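Side-chain contacts in probable tRNA pseudouridine synthase D (Methanosarcina mazei, PDB 1Z2Z), which probably converts uridine-13 of transfer RNAs into pseudouridine, as a member of the TruD family of pseudouridine synthases: residues Ser177-Thr182 against Asn215-Val220; Leu237-Ala242 against Arg259-Asn264. One frame throughout, in Å; residues are numbered along the deposited sequence.

Contact 1. Residues Ser177-Thr182 against Asn215-Val220; sequences SVRPVT and NARQFV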
ATOM      1  N   SER A 177       6.363  -3.565  -7.275  1.00 60.57           N
ATOM      2  CA  SER A 177       7.523  -3.315  -6.419  1.00 62.24           C
ATOM      3  C   SER A 177       8.272  -2.067  -6.883  1.00 62.56           C
ATOM      4  O   SER A 177       8.155  -1.000  -6.276  1.00 62.78           O
ATOM      5  CB  SER A 177       8.465  -4.526  -6.442  1.00 62.57           C
ATOM      6  OG  SER A 177       7.845  -5.667  -5.870  1.00 63.31           O
ATOM      7  N   VAL A 178       9.030  -2.214  -7.967  1.00 63.12           N
ATOM      8  CA  VAL A 178       9.813  -1.116  -8.542  1.00 63.63           C
ATOM      9  C   VAL A 178       9.176  -0.680  -9.852  1.00 63.46           C
ATOM     10  O   VAL A 178       9.411   0.423 -10.356  1.00 63.12           O
ATOM     11  CB  VAL A 178      11.271  -1.560  -8.847  1.00 64.40           C
ATOM     12  CG1 VAL A 178      11.269  -2.707  -9.868  1.00 63.68           C
ATOM     13  CG2 VAL A 178      12.075  -0.378  -9.381  1.00 63.88           C
ATOM     14  N   ARG A 179       8.373  -1.574 -10.404  1.00 62.69           N
ATOM     15  CA  ARG A 179       7.704  -1.315 -11.661  1.00 61.71           C
ATOM     16  C   ARG A 179       6.226  -1.636 -11.500  1.00 61.29           C
ATOM     17  O   ARG A 179       5.849  -2.798 -11.346  1.00 61.72           O
ATOM     18  CB  ARG A 179       8.326  -2.188 -12.738  1.00 60.83           C
ATOM     19  CG  ARG A 179       7.756  -1.981 -14.099  1.00 60.54           C
ATOM     20  CD  ARG A 179       8.392  -2.962 -15.039  1.00 60.88           C
ATOM     21  NE  ARG A 179       8.117  -4.326 -14.614  1.00 60.02           N
ATOM     22  CZ  ARG A 179       8.475  -5.407 -15.295  1.00 59.45           C
ATOM     23  NH1 ARG A 179       9.134  -5.276 -16.436  1.00 57.42           N
ATOM     24  NH2 ARG A 179       8.155  -6.614 -14.843  1.00 59.19           N
ATOM     25  N   PRO A 180       5.369  -0.602 -11.507  1.00 60.46           N
ATOM     26  CA  PRO A 180       3.920  -0.781 -11.360  1.00 58.57           C
ATOM     27  C   PRO A 180       3.270  -1.279 -12.646  1.00 56.73           C
ATOM     28  O   PRO A 180       2.765  -0.489 -13.435  1.00 56.47           O
ATOM     29  CB  PRO A 180       3.447   0.617 -10.976  1.00 58.69           C
ATOM     30  CG  PRO A 180       4.374   1.495 -11.760  1.00 59.02           C
ATOM     31  CD  PRO A 180       5.720   0.831 -11.533  1.00 60.01           C
ATOM     32  N   VAL A 181       3.281  -2.593 -12.846  1.00 55.49           N
ATOM     33  CA  VAL A 181       2.705  -3.189 -14.048  1.00 53.62           C
ATOM     34  C   VAL A 181       1.608  -4.206 -13.747  1.00 53.10           C
ATOM     35  O   VAL A 181       0.939  -4.700 -14.655  1.00 52.84           O
ATOM     36  CB  VAL A 181       3.788  -3.893 -14.887  1.00 51.13           C
ATOM     37  CG1 VAL A 181       4.610  -2.878 -15.624  1.00 50.44           C
ATOM     38  CG2 VAL A 181       4.668  -4.725 -13.986  1.00 50.54           C
ATOM     39  N   THR A 182       1.420  -4.526 -12.476  1.00 52.57           N
ATOM     40  CA  THR A 182       0.406  -5.499 -12.117  1.00 52.58           C
ATOM     41  C   THR A 182      -0.912  -5.204 -12.832  1.00 51.44           C
ATOM     42  O   THR A 182      -1.327  -5.970 -13.703  1.00 50.65           O
ATOM     43  CB  THR A 182       0.213  -5.533 -10.600  1.00 53.23           C
ATOM     44  OG1 THR A 182      -0.126  -4.226 -10.120  1.00 55.69           O
ATOM     45  CG2 THR A 182       1.503  -5.982  -9.937  1.00 53.85           C
ATOM     46  N   ASN A 215      17.359  -1.681 -20.302  1.00 65.21           N
ATOM     47  CA  ASN A 215      17.648  -2.000 -21.699  1.00 63.74           C
ATOM     48  C   ASN A 215      17.573  -3.496 -21.989  1.00 61.61           C
ATOM     49  O   ASN A 215      17.614  -3.918 -23.145  1.00 61.11           O
ATOM     50  CB  ASN A 215      19.024  -1.447 -22.107  1.00 64.14           C
ATOM     51  CG  ASN A 215      18.952  -0.010 -22.609  1.00 64.27           C
ATOM     52  OD1 ASN A 215      18.567   0.898 -21.872  1.00 64.42           O
ATOM     53  ND2 ASN A 215      19.315   0.197 -23.873  1.00 63.56           N
ATOM     54  N   ALA A 216      17.463  -4.295 -20.937  1.00 59.78           N
ATOM     55  CA  ALA A 216      17.358  -5.737 -21.100  1.00 58.67           C
ATOM     56  C   ALA A 216      15.924  -6.077 -21.503  1.00 57.74           C
ATOM     57  O   ALA A 216      15.704  -6.880 -22.408  1.00 56.43           O
ATOM     58  CB  ALA A 216      17.717  -6.435 -19.804  1.00 58.82           C
ATOM     59  N   ARG A 217      14.961  -5.454 -20.820  1.00 57.75           N
ATOM     60  CA  ARG A 217      13.533  -5.653 -21.080  1.00 57.35           C
ATOM     61  C   ARG A 217      13.171  -5.048 -22.421  1.00 57.49           C
ATOM     62  O   ARG A 217      12.442  -5.642 -23.212  1.00 58.67           O
ATOM     63  CB  ARG A 217      12.685  -4.986 -19.990  1.00 56.72           C
ATOM     64  CG  ARG A 217      12.833  -5.597 -18.604  1.00 55.19           C
ATOM     65  CD  ARG A 217      12.004  -4.836 -17.586  1.00 55.93           C
ATOM     66  NE  ARG A 217      12.266  -5.274 -16.214  1.00 57.90           N
ATOM     67  CZ  ARG A 217      11.788  -6.389 -15.671  1.00 57.73           C
ATOM     68  NH1 ARG A 217      11.009  -7.197 -16.379  1.00 58.40           N
ATOM     69  NH2 ARG A 217      12.092  -6.700 -14.418  1.00 56.81           N
ATOM     70  N   GLN A 218      13.681  -3.850 -22.664  1.00 57.11           N
ATOM     71  CA  GLN A 218      13.437  -3.150 -23.912  1.00 56.88           C
ATOM     72  C   GLN A 218      13.866  -4.022 -25.084  1.00 57.08           C
ATOM     73  O   GLN A 218      13.237  -4.011 -26.139  1.00 58.43           O
ATOM     74  CB  GLN A 218      14.241  -1.853 -23.939  1.00 56.61           C
ATOM     75  CG  GLN A 218      13.408  -0.610 -24.151  1.00 56.53           C
ATOM     76  CD  GLN A 218      12.515  -0.728 -25.356  1.00 54.79           C
ATOM     77  OE1 GLN A 218      12.897  -1.309 -26.367  1.00 54.69           O
ATOM     78  NE2 GLN A 218      11.321  -0.167 -25.262  1.00 55.01           N
ATOM     79  N   PHE A 219      14.942  -4.779 -24.891  1.00 56.33           N
ATOM     80  CA  PHE A 219      15.454  -5.638 -25.946  1.00 55.46           C
ATOM     81  C   PHE A 219      14.443  -6.677 -26.377  1.00 56.08           C
ATOM     82  O   PHE A 219      13.989  -6.675 -27.519  1.00 56.51           O
ATOM     83  CB  PHE A 219      16.725  -6.353 -25.499  1.00 55.89           C
ATOM     84  CG  PHE A 219      17.336  -7.214 -26.572  1.00 56.99           C
ATOM     85  CD1 PHE A 219      18.133  -6.657 -27.559  1.00 58.27           C
ATOM     86  CD2 PHE A 219      17.096  -8.584 -26.607  1.00 58.29           C
ATOM     87  CE1 PHE A 219      18.670  -7.447 -28.576  1.00 58.99           C
ATOM     88  CE2 PHE A 219      17.630  -9.379 -27.622  1.00 57.00           C
ATOM     89  CZ  PHE A 219      18.420  -8.809 -28.599  1.00 57.23           C
ATOM     90  N   VAL A 220      14.090  -7.575 -25.466  1.00 56.16           N
ATOM     91  CA  VAL A 220      13.142  -8.630 -25.798  1.00 56.53           C
ATOM     92  C   VAL A 220      11.729  -8.117 -26.028  1.00 56.63           C
ATOM     93  O   VAL A 220      10.864  -8.862 -26.480  1.00 56.63           O
ATOM     94  CB  VAL A 220      13.102  -9.715 -24.697  1.00 56.75           C
ATOM     95  CG1 VAL A 220      14.497 -10.263 -24.479  1.00 57.48           C
ATOM     96  CG2 VAL A 220      12.526  -9.148 -23.404  1.00 54.76           C
TER
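Arg179 and Arg217 reach toward each other from opposite directions, and their guanidinium groups, with CD of Arg217 beside them, carry the contact. Neither lies flat on the other: the planes are 56° apart, with Arg179 CZ 3.3 Å above the plane of Arg217, displaced toward its rim. The two CZ atoms are 3.5 Å apart. Both groups carry only N-H donors, so no hydrogen bond can join them. The carboxylate of Glu240 probably helps to offset the two positive charges: Arg217 NH2 meets it in a salt bridge and Arg179 NH2 in a weak, long ion pair. In the TruD family region, the meeting joins the loop before helix 182-191 to helix 213-223. The loop makes an inverse gamma turn centred on Pro180, with Val181 at the N-cap position. Arg179 follows an extended course until CD, where chi3 of 61° bends the chain and its N-H groups also bond Tyr201 O and Glu204 O. Arg217 stays extended from CG to NE, long enough to span from its helix to the buried charge, and NE forms a second salt bridge, to Glu209. A leucine here would probably leave Glu209 and Glu240 without this shared cationic partner.

Contact 2. Residues Leu237-Ala242 against Arg259-Asn264; sequences LGHERA and RVLPQN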
ATOM      1  N   LEU A 237      15.929 -11.105 -11.046  1.00 50.65           N
ATOM      2  CA  LEU A 237      14.568 -11.298 -11.568  1.00 48.35           C
ATOM      3  C   LEU A 237      14.262 -12.768 -11.860  1.00 47.93           C
ATOM      4  O   LEU A 237      14.247 -13.196 -13.016  1.00 46.52           O
ATOM      5  CB  LEU A 237      14.381 -10.479 -12.849  1.00 45.15           C
ATOM      6  CG  LEU A 237      14.679  -8.988 -12.723  1.00 44.42           C
ATOM      7  CD1 LEU A 237      14.707  -8.334 -14.092  1.00 42.75           C
ATOM      8  CD2 LEU A 237      13.638  -8.352 -11.823  1.00 44.59           C
ATOM      9  N   GLY A 238      14.014 -13.531 -10.802  1.00 47.76           N
ATOM     10  CA  GLY A 238      13.711 -14.940 -10.961  1.00 49.66           C
ATOM     11  C   GLY A 238      12.413 -15.204 -11.703  1.00 50.79           C
ATOM     12  O   GLY A 238      12.376 -16.063 -12.576  1.00 50.52           O
ATOM     13  N   HIS A 239      11.354 -14.470 -11.362  1.00 51.64           N
ATOM     14  CA  HIS A 239      10.051 -14.637 -11.998  1.00 52.43           C
ATOM     15  C   HIS A 239      10.084 -14.399 -13.509  1.00 53.05           C
ATOM     16  O   HIS A 239       9.503 -15.165 -14.279  1.00 53.27           O
ATOM     17  CB  HIS A 239       9.012 -13.702 -11.365  1.00 54.74           C
ATOM     18  CG  HIS A 239       8.809 -13.911  -9.894  1.00 56.13           C
ATOM     19  ND1 HIS A 239       8.770 -15.162  -9.314  1.00 56.57           N
ATOM     20  CD2 HIS A 239       8.600 -13.027  -8.889  1.00 56.29           C
ATOM     21  CE1 HIS A 239       8.547 -15.039  -8.019  1.00 56.77           C
ATOM     22  NE2 HIS A 239       8.439 -13.752  -7.734  1.00 56.41           N
ATOM     23  N   GLU A 240      10.752 -13.337 -13.939  1.00 52.89           N
ATOM     24  CA  GLU A 240      10.834 -13.049 -15.365  1.00 53.34           C
ATOM     25  C   GLU A 240      11.618 -14.140 -16.073  1.00 54.00           C
ATOM     26  O   GLU A 240      11.239 -14.586 -17.155  1.00 54.43           O
ATOM     27  CB  GLU A 240      11.504 -11.693 -15.619  1.00 53.03           C
ATOM     28  CG  GLU A 240      10.606 -10.482 -15.379  1.00 54.12           C
ATOM     29  CD  GLU A 240      10.564 -10.038 -13.926  1.00 54.55           C
ATOM     30  OE1 GLU A 240      10.309 -10.880 -13.037  1.00 55.64           O
ATOM     31  OE2 GLU A 240      10.779  -8.834 -13.673  1.00 54.82           O
ATOM     32  N   ARG A 241      12.716 -14.571 -15.463  1.00 54.99           N
ATOM     33  CA  ARG A 241      13.543 -15.612 -16.067  1.00 56.25           C
ATOM     34  C   ARG A 241      12.755 -16.920 -16.200  1.00 56.08           C
ATOM     35  O   ARG A 241      12.716 -17.532 -17.268  1.00 55.21           O
ATOM     36  CB  ARG A 241      14.830 -15.842 -15.236  1.00 56.33           C
ATOM     37  CG  ARG A 241      15.891 -14.719 -15.335  1.00 56.86           C
ATOM     38  CD  ARG A 241      17.112 -14.971 -14.428  1.00 59.82           C
ATOM     39  NE  ARG A 241      17.753 -16.269 -14.670  1.00 62.45           N
ATOM     40  CZ  ARG A 241      18.090 -17.141 -13.714  1.00 63.35           C
ATOM     41  NH1 ARG A 241      18.667 -18.297 -14.035  1.00 61.83           N
ATOM     42  NH2 ARG A 241      17.842 -16.872 -12.437  1.00 63.17           N
ATOM     43  N   ALA A 242      12.114 -17.330 -15.115  1.00 56.54           N
ATOM     44  CA  ALA A 242      11.350 -18.568 -15.115  1.00 57.76           C
ATOM     45  C   ALA A 242      10.353 -18.614 -16.267  1.00 59.34           C
ATOM     46  O   ALA A 242      10.149 -19.665 -16.886  1.00 58.52           O
ATOM     47  CB  ALA A 242      10.625 -18.735 -13.783  1.00 56.31           C
ATOM     48  N   ARG A 259       2.156 -20.280 -15.136  1.00 67.65           N
ATOM     49  CA  ARG A 259       2.164 -21.468 -14.284  1.00 68.81           C
ATOM     50  C   ARG A 259       3.559 -21.798 -13.759  1.00 68.76           C
ATOM     51  O   ARG A 259       3.806 -22.898 -13.264  1.00 69.25           O
ATOM     52  CB  ARG A 259       1.596 -22.666 -15.062  1.00 69.71           C
ATOM     53  CG  ARG A 259       0.409 -23.347 -14.380  1.00 70.61           C
ATOM     54  CD  ARG A 259      -0.271 -24.368 -15.290  1.00 71.11           C
ATOM     55  NE  ARG A 259      -1.485 -24.937 -14.701  1.00 71.83           N
ATOM     56  CZ  ARG A 259      -2.552 -24.231 -14.323  1.00 72.79           C
ATOM     57  NH1 ARG A 259      -2.568 -22.913 -14.463  1.00 72.08           N
ATOM     58  NH2 ARG A 259      -3.615 -24.844 -13.813  1.00 73.34           N
ATOM     59  N   VAL A 260       4.464 -20.831 -13.862  1.00 68.16           N
ATOM     60  CA  VAL A 260       5.833 -21.005 -13.399  1.00 68.53           C
ATOM     61  C   VAL A 260       6.070 -20.213 -12.110  1.00 68.56           C
ATOM     62  O   VAL A 260       7.007 -20.486 -11.353  1.00 68.16           O
ATOM     63  CB  VAL A 260       6.819 -20.549 -14.491  1.00 69.08           C
ATOM     64  CG1 VAL A 260       6.810 -21.541 -15.650  1.00 70.22           C
ATOM     65  CG2 VAL A 260       6.417 -19.183 -14.998  1.00 69.14           C
ATOM     66  N   LEU A 261       5.202 -19.237 -11.870  1.00 68.86           N
ATOM     67  CA  LEU A 261       5.269 -18.385 -10.686  1.00 69.37           C
ATOM     68  C   LEU A 261       4.302 -18.940  -9.634  1.00 70.43           C
ATOM     69  O   LEU A 261       3.206 -19.385  -9.974  1.00 70.50           O
ATOM     70  CB  LEU A 261       4.843 -16.959 -11.053  1.00 68.91           C
ATOM     71  CG  LEU A 261       5.331 -16.381 -12.390  1.00 68.01           C
ATOM     72  CD1 LEU A 261       4.597 -15.080 -12.685  1.00 66.89           C
ATOM     73  CD2 LEU A 261       6.832 -16.164 -12.346  1.00 66.21           C
ATOM     74  N   PRO A 262       4.684 -18.906  -8.345  1.00 71.26           N
ATOM     75  CA  PRO A 262       3.811 -19.420  -7.285  1.00 71.98           C
ATOM     76  C   PRO A 262       2.498 -18.653  -7.243  1.00 73.49           C
ATOM     77  O   PRO A 262       2.221 -17.857  -8.134  1.00 73.85           O
ATOM     78  CB  PRO A 262       4.647 -19.214  -6.026  1.00 71.77           C
ATOM     79  CG  PRO A 262       5.444 -17.991  -6.355  1.00 71.23           C
ATOM     80  CD  PRO A 262       5.885 -18.276  -7.770  1.00 71.54           C
ATOM     81  N   GLN A 263       1.696 -18.895  -6.209  1.00 75.71           N
ATOM     82  CA  GLN A 263       0.405 -18.216  -6.033  1.00 77.27           C
ATOM     83  C   GLN A 263       0.525 -16.726  -5.697  1.00 78.10           C
ATOM     84  O   GLN A 263      -0.483 -16.067  -5.431  1.00 76.88           O
ATOM     85  CB  GLN A 263      -0.397 -18.909  -4.934  1.00 77.12           C
ATOM     86  CG  GLN A 263       0.400 -19.254  -3.668  1.00 78.35           C
ATOM     87  CD  GLN A 263       0.878 -18.043  -2.865  1.00 78.07           C
ATOM     88  OE1 GLN A 263       1.825 -17.350  -3.249  1.00 77.75           O
ATOM     89  NE2 GLN A 263       0.222 -17.791  -1.738  1.00 77.86           N
ATOM     90  N   ASN A 264       1.755 -16.211  -5.706  1.00 80.00           N
ATOM     91  CA  ASN A 264       2.025 -14.806  -5.398  1.00 81.17           C
ATOM     92  C   ASN A 264       1.427 -13.944  -6.500  1.00 81.82           C
ATOM     93  O   ASN A 264       0.215 -13.721  -6.529  1.00 83.21           O
ATOM     94  CB  ASN A 264       3.540 -14.555  -5.302  1.00 81.94           C
ATOM     95  CG  ASN A 264       3.889 -13.296  -4.497  1.00 82.86           C
ATOM     96  OD1 ASN A 264       5.046 -12.851  -4.487  1.00 82.52           O
ATOM     97  ND2 ASN A 264       2.898 -12.731  -3.812  1.00 82.52           N
TER
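Val260 faces Ala242, and the two CB atoms stand 4.3 Å apart. Its CG1 lies 4.0 Å from Ala242 O, so the branched side chain rests on the methyl group and on the helix backbone beside it; Val260 also touches Met243 and His246, further along the same helix. Alanine suits this place because its short side chain lets the valine come up to the backbone. Leu261 comes next and is the buried member of the set. With CG anti to its carbonyl carbon (chi1 -41°), it sends CD2 toward the first turn of helix 238-249, where that methyl meets His239 CB at 3.4 Å and also lies against the backbone O of His239. The same methyl is 3.7 Å from His239 ND1, approaching the imidazole obliquely. Pro262 then brings its ring across the histidine side chain at about a right angle, its CD 4.2 Å from His239 CE1. His239 packs on Tyr201 of helix 194-202 as well. His239 and Ala242 are nearly one helical turn apart, so the loop leading into helix 263-287 meets a single side of helix 238-249, close to its N-terminal end. No hydrogen bond links the two segments: the imidazole takes part as a bulky flat group, and the fit probably rests on side-chain shape more than on charge.

In the fold
Contacts 1 and 2 follow one another along the chain, and their centres lie 14 Å apart on the same side of the molecule's centre. Helix 238-249 joins them: while residues 259-264 pack against it, Glu240, which makes no contact with 259-264, gives its carboxylate to the arginines of contact 1. Arg217 NH2 is 2.6 Å from Glu240 OE2 in a salt bridge, and Arg179 NH2, 3.6 Å from the same oxygen, makes a long, weak ion pair. Contact 1 is thus buried and charged, whereas contact 2 lies near the surface and is held mainly by packing. Both lie away from Asp86, the predicted nucleophile, and join helices and loops of the TRUD region.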